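Local coordinates for hypoxanthine-guanine phosphoribosyltransferase (Leishmania tarentolae, PDB 1PZM), which binds GMP and probably makes it from guanine, and IMP from hypoxanthine, by transferring phosphoribose from 5-phosphoribosylpyrophosphate in purine salvage, at residues 23-28 / 196-201; 59-64 / 74-79. One frame throughout, in Å; residues are numbered along the deposited sequence.

Contact 1 of 2, residues 23-28 / 196-201; sequences SARTLV and ICVLKK
R25 and V198 lie side by side on one face of an antiparallel strand pair and point the same way. R25 takes the crowded position at its first torsion, with CG between the backbone N and the carbonyl carbon (chi1 68°). From CG the chain runs extended to NE, and V198 CG2 sits 4.0 Å from the guanidinium plane, offset toward its rim. Branched V198 turns the same CG2 to L27, whose CB is 4.0 Å away. S23 OG, anti to its own backbone N (chi1 160°), comes within 3.3 Å of C197 CB. K200 runs extended past A24, its CG 3.4 Å from A24 N, and its NZ is hydrogen-bonded to P21 O; a long, flexible lysine suits this exposed end, where its amine can reach that carbonyl. The backbones are joined by V198 N to R25 O at 2.8 Å and, at the buried end, by I196 N to V28 O. There L27 and V28 both face I196, which brings two N-H groups to its O, L27 N at 2.7 Å and V28 N at 3.1 Å. That is a classic beta bulge, here in a three-stranded antiparallel sheet whose third strand, 179-180, begins with the GMP-binding V179, consistent with the hood over the base in this family.

Contact 2 of 2, residues 59-64 / 74-79; sequences LYLLCV and DLARFL
L61 and L79 reach toward each other tip to tip, each with its CB directed at the other segment. L79 CD1 is the hub: it lies 3.8 Å from L61 CD2 and 3.9 Å from L61 CD1, touching both branches of that fork. In L61 and L79 alike, CG is anti to the carbonyl carbon (chi1 -63° and -76°). L59 crosses L79 at about a right angle and brings its CD2 to 4.1 Å from the same CD1. One turn back along the helix, A76 is small enough for L61 CD1 to approach its CA to 4.0 Å, and L75 CD2 meets L61 CD2 at 4.3 Å. Leucine suits these buried places because its forked end fills space without polar demands.

Behind this layer the helical bond from L79 N to L75 O belongs to the turn that sets both leucines on the strand-facing side. Other helix residues look elsewhere: R77 NH2 forms a salt bridge with D74 OD1 at 2.8 Å, and D74 OD2 and R77 NH1 form reciprocal salt bridges with R77 NH1 and D74 OD2 of the second subunit. The axes of strand and helix run nearly antiparallel, at 166° and 10.7 Å apart, within the beta-alpha-beta unit 59-64, 69-81, 86-91. Strand 59-64 is flanked by strands 86-91 and 120-125, while I44 of helix 30-48 also touches L59.

In the fold
Contact 2 belongs to the buried core and contact 1 to a partly exposed edge, their centres about 25 Å apart and on opposite sides of the chain's centre. They hold different elements: contact 2 packs a helix on the parallel sheet by leucine and alanine side chains alone, whereas contact 1 zips two strands of a separate antiparallel sheet largely through backbone hydrogen bonds, with polar and charged side chains toward solvent. Contact 1 also joins regions near the two ends of the chain, with contact 2 in the sequence between them. Helix 30-48 reaches both, packing on V28 and I196 in one and on L59 and F78 in the other.

Contact 1 of 2, residues 23-28 / 196-201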
loop_
_atom_site.group_PDB
_atom_site.type_symbol
_atom_site.label_atom_id
_atom_site.label_comp_id
_atom_site.label_asym_id
_atom_site.label_seq_id
_atom_site.Cartn_x
_atom_site.Cartn_y
_atom_site.Cartn_z
ATOM N N SER A 23 19.472 -8.688 -8.541
ATOM C CA SER A 23 18.741 -8.920 -9.799
ATOM C C SER A 23 19.574 -9.399 -10.989
ATOM O O SER A 23 20.455 -8.672 -11.451
ATOM C CB SER A 23 18.055 -7.637 -10.253
ATOM O OG SER A 23 17.785 -7.763 -11.655
ATOM N N ALA A 24 19.248 -10.568 -11.531
ATOM C CA ALA A 24 19.853 -11.028 -12.797
ATOM C C ALA A 24 19.524 -10.058 -13.941
ATOM O O ALA A 24 20.352 -9.829 -14.829
ATOM C CB ALA A 24 19.389 -12.476 -13.171
ATOM N N ARG A 25 18.316 -9.484 -13.907
ATOM C CA ARG A 25 17.904 -8.524 -14.928
ATOM C C ARG A 25 16.615 -7.833 -14.589
ATOM O O ARG A 25 15.739 -8.392 -13.953
ATOM C CB ARG A 25 17.831 -9.157 -16.329
ATOM C CG ARG A 25 16.756 -10.176 -16.541
ATOM C CD ARG A 25 16.990 -11.063 -17.768
ATOM N NE ARG A 25 15.985 -12.127 -17.811
ATOM C CZ ARG A 25 14.826 -12.033 -18.470
ATOM N NH1 ARG A 25 14.541 -10.940 -19.192
ATOM N NH2 ARG A 25 13.961 -13.039 -18.418
ATOM N N THR A 26 16.527 -6.593 -15.042
ATOM C CA THR A 26 15.323 -5.809 -14.952
ATOM C C THR A 26 14.369 -6.362 -15.974
ATOM O O THR A 26 14.730 -6.443 -17.150
ATOM C CB THR A 26 15.685 -4.352 -15.311
ATOM O OG1 THR A 26 16.622 -3.890 -14.337
ATOM C CG2 THR A 26 14.468 -3.406 -15.166
ATOM N N LEU A 27 13.169 -6.735 -15.537
ATOM C CA LEU A 27 12.185 -7.298 -16.435
ATOM C C LEU A 27 11.290 -6.134 -16.920
ATOM O O LEU A 27 11.077 -5.993 -18.116
ATOM C CB LEU A 27 11.337 -8.384 -15.739
ATOM C CG LEU A 27 10.304 -9.062 -16.688
ATOM C CD1 LEU A 27 10.942 -9.854 -17.934
ATOM C CD2 LEU A 27 9.347 -9.992 -15.907
ATOM N N VAL A 28 10.824 -5.270 -15.985
ATOM C CA VAL A 28 9.954 -4.150 -16.356
ATOM C C VAL A 28 10.346 -2.967 -15.484
ATOM O O VAL A 28 10.425 -3.125 -14.257
ATOM C CB VAL A 28 8.442 -4.444 -16.056
ATOM C CG1 VAL A 28 7.531 -3.376 -16.717
ATOM C CG2 VAL A 28 8.040 -5.903 -16.503
ATOM N N ILE A 196 10.679 -4.068 -11.628
ATOM C CA ILE A 196 10.415 -5.461 -11.448
ATOM C C ILE A 196 11.592 -6.227 -12.047
ATOM O O ILE A 196 11.939 -6.036 -13.244
ATOM C CB ILE A 196 9.110 -5.844 -12.133
ATOM C CG1 ILE A 196 7.916 -5.185 -11.410
ATOM C CG2 ILE A 196 8.973 -7.435 -12.174
ATOM C CD1 ILE A 196 6.630 -5.231 -12.239
ATOM N N CYS A 197 12.194 -7.097 -11.231
ATOM C CA CYS A 197 13.396 -7.805 -11.656
ATOM C C CYS A 197 13.241 -9.323 -11.598
ATOM O O CYS A 197 12.419 -9.828 -10.844
ATOM C CB CYS A 197 14.590 -7.390 -10.817
ATOM S SG CYS A 197 14.917 -5.592 -10.795
ATOM N N VAL A 198 14.018 -10.039 -12.401
ATOM C CA VAL A 198 14.074 -11.492 -12.287
ATOM C C VAL A 198 15.211 -11.831 -11.342
ATOM O O VAL A 198 16.335 -11.391 -11.551
ATOM C CB VAL A 198 14.296 -12.150 -13.658
ATOM C CG1 VAL A 198 14.308 -13.703 -13.521
ATOM C CG2 VAL A 198 13.220 -11.726 -14.566
ATOM N N LEU A 199 14.902 -12.586 -10.287
ATOM C CA LEU A 199 15.836 -12.843 -9.170
ATOM C C LEU A 199 17.051 -13.680 -9.638
ATOM O O LEU A 199 16.877 -14.727 -10.311
ATOM C CB LEU A 199 15.089 -13.544 -8.012
ATOM C CG LEU A 199 15.921 -13.904 -6.776
ATOM C CD1 LEU A 199 16.339 -12.669 -5.939
ATOM C CD2 LEU A 199 15.193 -14.902 -5.906
ATOM N N LYS A 200 18.270 -13.227 -9.289
ATOM C CA LYS A 200 19.506 -13.985 -9.610
ATOM C C LYS A 200 19.433 -15.457 -9.114
ATOM O O LYS A 200 19.235 -15.687 -7.905
ATOM C CB LYS A 200 20.756 -13.304 -9.013
ATOM C CG LYS A 200 21.580 -12.436 -9.964
ATOM C CD LYS A 200 22.732 -11.777 -9.201
ATOM C CE LYS A 200 23.310 -10.529 -9.883
ATOM N NZ LYS A 200 24.395 -9.894 -9.031
ATOM N N LYS A 201 19.602 -16.415 -10.043
ATOM C CA LYS A 201 19.576 -17.879 -9.811
ATOM C C LYS A 201 19.821 -18.540 -8.420
ATOM O O LYS A 201 19.533 -19.735 -8.261
#

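Contact 2 of 2, residues 59-64 / 74-79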
loop_
_atom_site.group_PDB
_atom_site.type_symbol
_atom_site.label_atom_id
_atom_site.label_comp_id
_atom_site.label_asym_id
_atom_site.label_seq_id
_atom_site.Cartn_x
_atom_site.Cartn_y
_atom_site.Cartn_z
ATOM N N LEU A 59 -16.019 1.996 -7.311
ATOM C CA LEU A 59 -15.248 0.755 -7.531
ATOM C C LEU A 59 -14.461 0.481 -6.284
ATOM O O LEU A 59 -13.639 1.324 -5.860
ATOM C CB LEU A 59 -14.218 0.947 -8.624
ATOM C CG LEU A 59 -13.426 -0.275 -9.087
ATOM C CD1 LEU A 59 -14.347 -1.412 -9.425
ATOM C CD2 LEU A 59 -12.618 0.148 -10.345
ATOM N N TYR A 60 -14.727 -0.674 -5.691
ATOM C CA TYR A 60 -13.968 -1.129 -4.548
ATOM C C TYR A 60 -12.752 -1.858 -5.034
ATOM O O TYR A 60 -12.892 -2.904 -5.694
ATOM C CB TYR A 60 -14.802 -2.079 -3.693
ATOM C CG TYR A 60 -15.754 -1.356 -2.779
ATOM C CD1 TYR A 60 -16.983 -0.864 -3.259
ATOM C CD2 TYR A 60 -15.447 -1.185 -1.408
ATOM C CE1 TYR A 60 -17.880 -0.213 -2.354
ATOM C CE2 TYR A 60 -16.335 -0.535 -0.517
ATOM C CZ TYR A 60 -17.534 -0.066 -1.017
ATOM O OH TYR A 60 -18.392 0.554 -0.185
ATOM N N LEU A 61 -11.572 -1.353 -4.670
ATOM C CA LEU A 61 -10.332 -2.081 -4.986
ATOM C C LEU A 61 -10.032 -2.948 -3.765
ATOM O O LEU A 61 -9.896 -2.414 -2.640
ATOM C CB LEU A 61 -9.177 -1.107 -5.258
ATOM C CG LEU A 61 -9.317 -0.160 -6.481
ATOM C CD1 LEU A 61 -8.167 0.828 -6.539
ATOM C CD2 LEU A 61 -9.421 -0.944 -7.781
ATOM N N LEU A 62 -9.966 -4.264 -3.987
ATOM C CA LEU A 62 -9.647 -5.244 -2.951
ATOM C C LEU A 62 -8.175 -5.649 -3.059
ATOM O O LEU A 62 -7.793 -6.512 -3.918
ATOM C CB LEU A 62 -10.617 -6.470 -3.022
ATOM C CG LEU A 62 -11.961 -6.226 -2.273
ATOM C CD1 LEU A 62 -12.697 -4.838 -2.500
ATOM C CD2 LEU A 62 -12.943 -7.346 -2.584
ATOM N N CYS A 63 -7.349 -5.009 -2.213
ATOM C CA CYS A 63 -5.901 -5.202 -2.302
ATOM C C CYS A 63 -5.441 -6.516 -1.621
ATOM O O CYS A 63 -5.660 -6.718 -0.428
ATOM C CB CYS A 63 -5.162 -3.993 -1.712
ATOM S SG CYS A 63 -3.419 -4.260 -1.403
ATOM N N VAL A 64 -4.847 -7.424 -2.399
ATOM C CA VAL A 64 -4.422 -8.697 -1.840
ATOM C C VAL A 64 -3.035 -8.520 -1.222
ATOM O O VAL A 64 -2.040 -8.457 -1.920
ATOM C CB VAL A 64 -4.427 -9.842 -2.863
ATOM C CG1 VAL A 64 -4.069 -11.206 -2.158
ATOM C CG2 VAL A 64 -5.800 -9.970 -3.535
ATOM N N ASP A 74 -0.610 2.725 -6.664
ATOM C CA ASP A 74 -0.376 3.430 -7.943
ATOM C C ASP A 74 -1.638 3.316 -8.853
ATOM O O ASP A 74 -2.089 4.281 -9.422
ATOM C CB ASP A 74 0.830 2.776 -8.647
ATOM C CG ASP A 74 2.173 3.135 -7.990
ATOM O OD1 ASP A 74 2.189 3.871 -6.936
ATOM O OD2 ASP A 74 3.268 2.715 -8.482
ATOM N N LEU A 75 -2.229 2.124 -8.942
ATOM C CA LEU A 75 -3.464 1.958 -9.730
ATOM C C LEU A 75 -4.561 2.863 -9.197
ATOM O O LEU A 75 -5.282 3.447 -9.997
ATOM C CB LEU A 75 -3.951 0.510 -9.721
ATOM C CG LEU A 75 -5.317 0.197 -10.341
ATOM C CD1 LEU A 75 -5.432 0.426 -11.916
ATOM C CD2 LEU A 75 -5.754 -1.301 -9.957
ATOM N N ALA A 76 -4.714 2.947 -7.854
ATOM C CA ALA A 76 -5.689 3.894 -7.284
ATOM C C ALA A 76 -5.541 5.310 -7.852
ATOM O O ALA A 76 -6.528 5.927 -8.222
ATOM C CB ALA A 76 -5.676 3.947 -5.707
ATOM N N ARG A 77 -4.309 5.809 -7.908
ATOM C CA ARG A 77 -4.044 7.151 -8.442
ATOM C C ARG A 77 -4.253 7.322 -9.968
ATOM O O ARG A 77 -4.771 8.319 -10.409
ATOM C CB ARG A 77 -2.668 7.637 -7.999
ATOM C CG ARG A 77 -2.595 7.893 -6.471
ATOM C CD ARG A 77 -1.207 8.168 -5.994
ATOM N NE ARG A 77 -0.372 6.968 -5.858
ATOM C CZ ARG A 77 0.833 7.057 -5.263
ATOM N NH1 ARG A 77 1.257 8.276 -4.747
ATOM N NH2 ARG A 77 1.604 5.988 -5.142
ATOM N N PHE A 78 -3.889 6.339 -10.764
ATOM C CA PHE A 78 -4.292 6.321 -12.174
ATOM C C PHE A 78 -5.818 6.315 -12.407
ATOM O O PHE A 78 -6.330 6.966 -13.340
ATOM C CB PHE A 78 -3.609 5.131 -12.918
ATOM C CG PHE A 78 -2.122 5.322 -13.076
ATOM C CD1 PHE A 78 -1.229 4.411 -12.520
ATOM C CD2 PHE A 78 -1.628 6.480 -13.719
ATOM C CE1 PHE A 78 0.169 4.638 -12.615
ATOM C CE2 PHE A 78 -0.257 6.740 -13.809
ATOM C CZ PHE A 78 0.662 5.796 -13.247
ATOM N N LEU A 79 -6.539 5.583 -11.570
ATOM C CA LEU A 79 -8.006 5.611 -11.612
ATOM C C LEU A 79 -8.572 7.011 -11.224
ATOM O O LEU A 79 -9.509 7.534 -11.881
ATOM C CB LEU A 79 -8.569 4.477 -10.733
ATOM C CG LEU A 79 -8.503 3.058 -11.289
ATOM C CD1 LEU A 79 -8.920 2.004 -10.181
ATOM C CD2 LEU A 79 -9.325 2.857 -12.573
#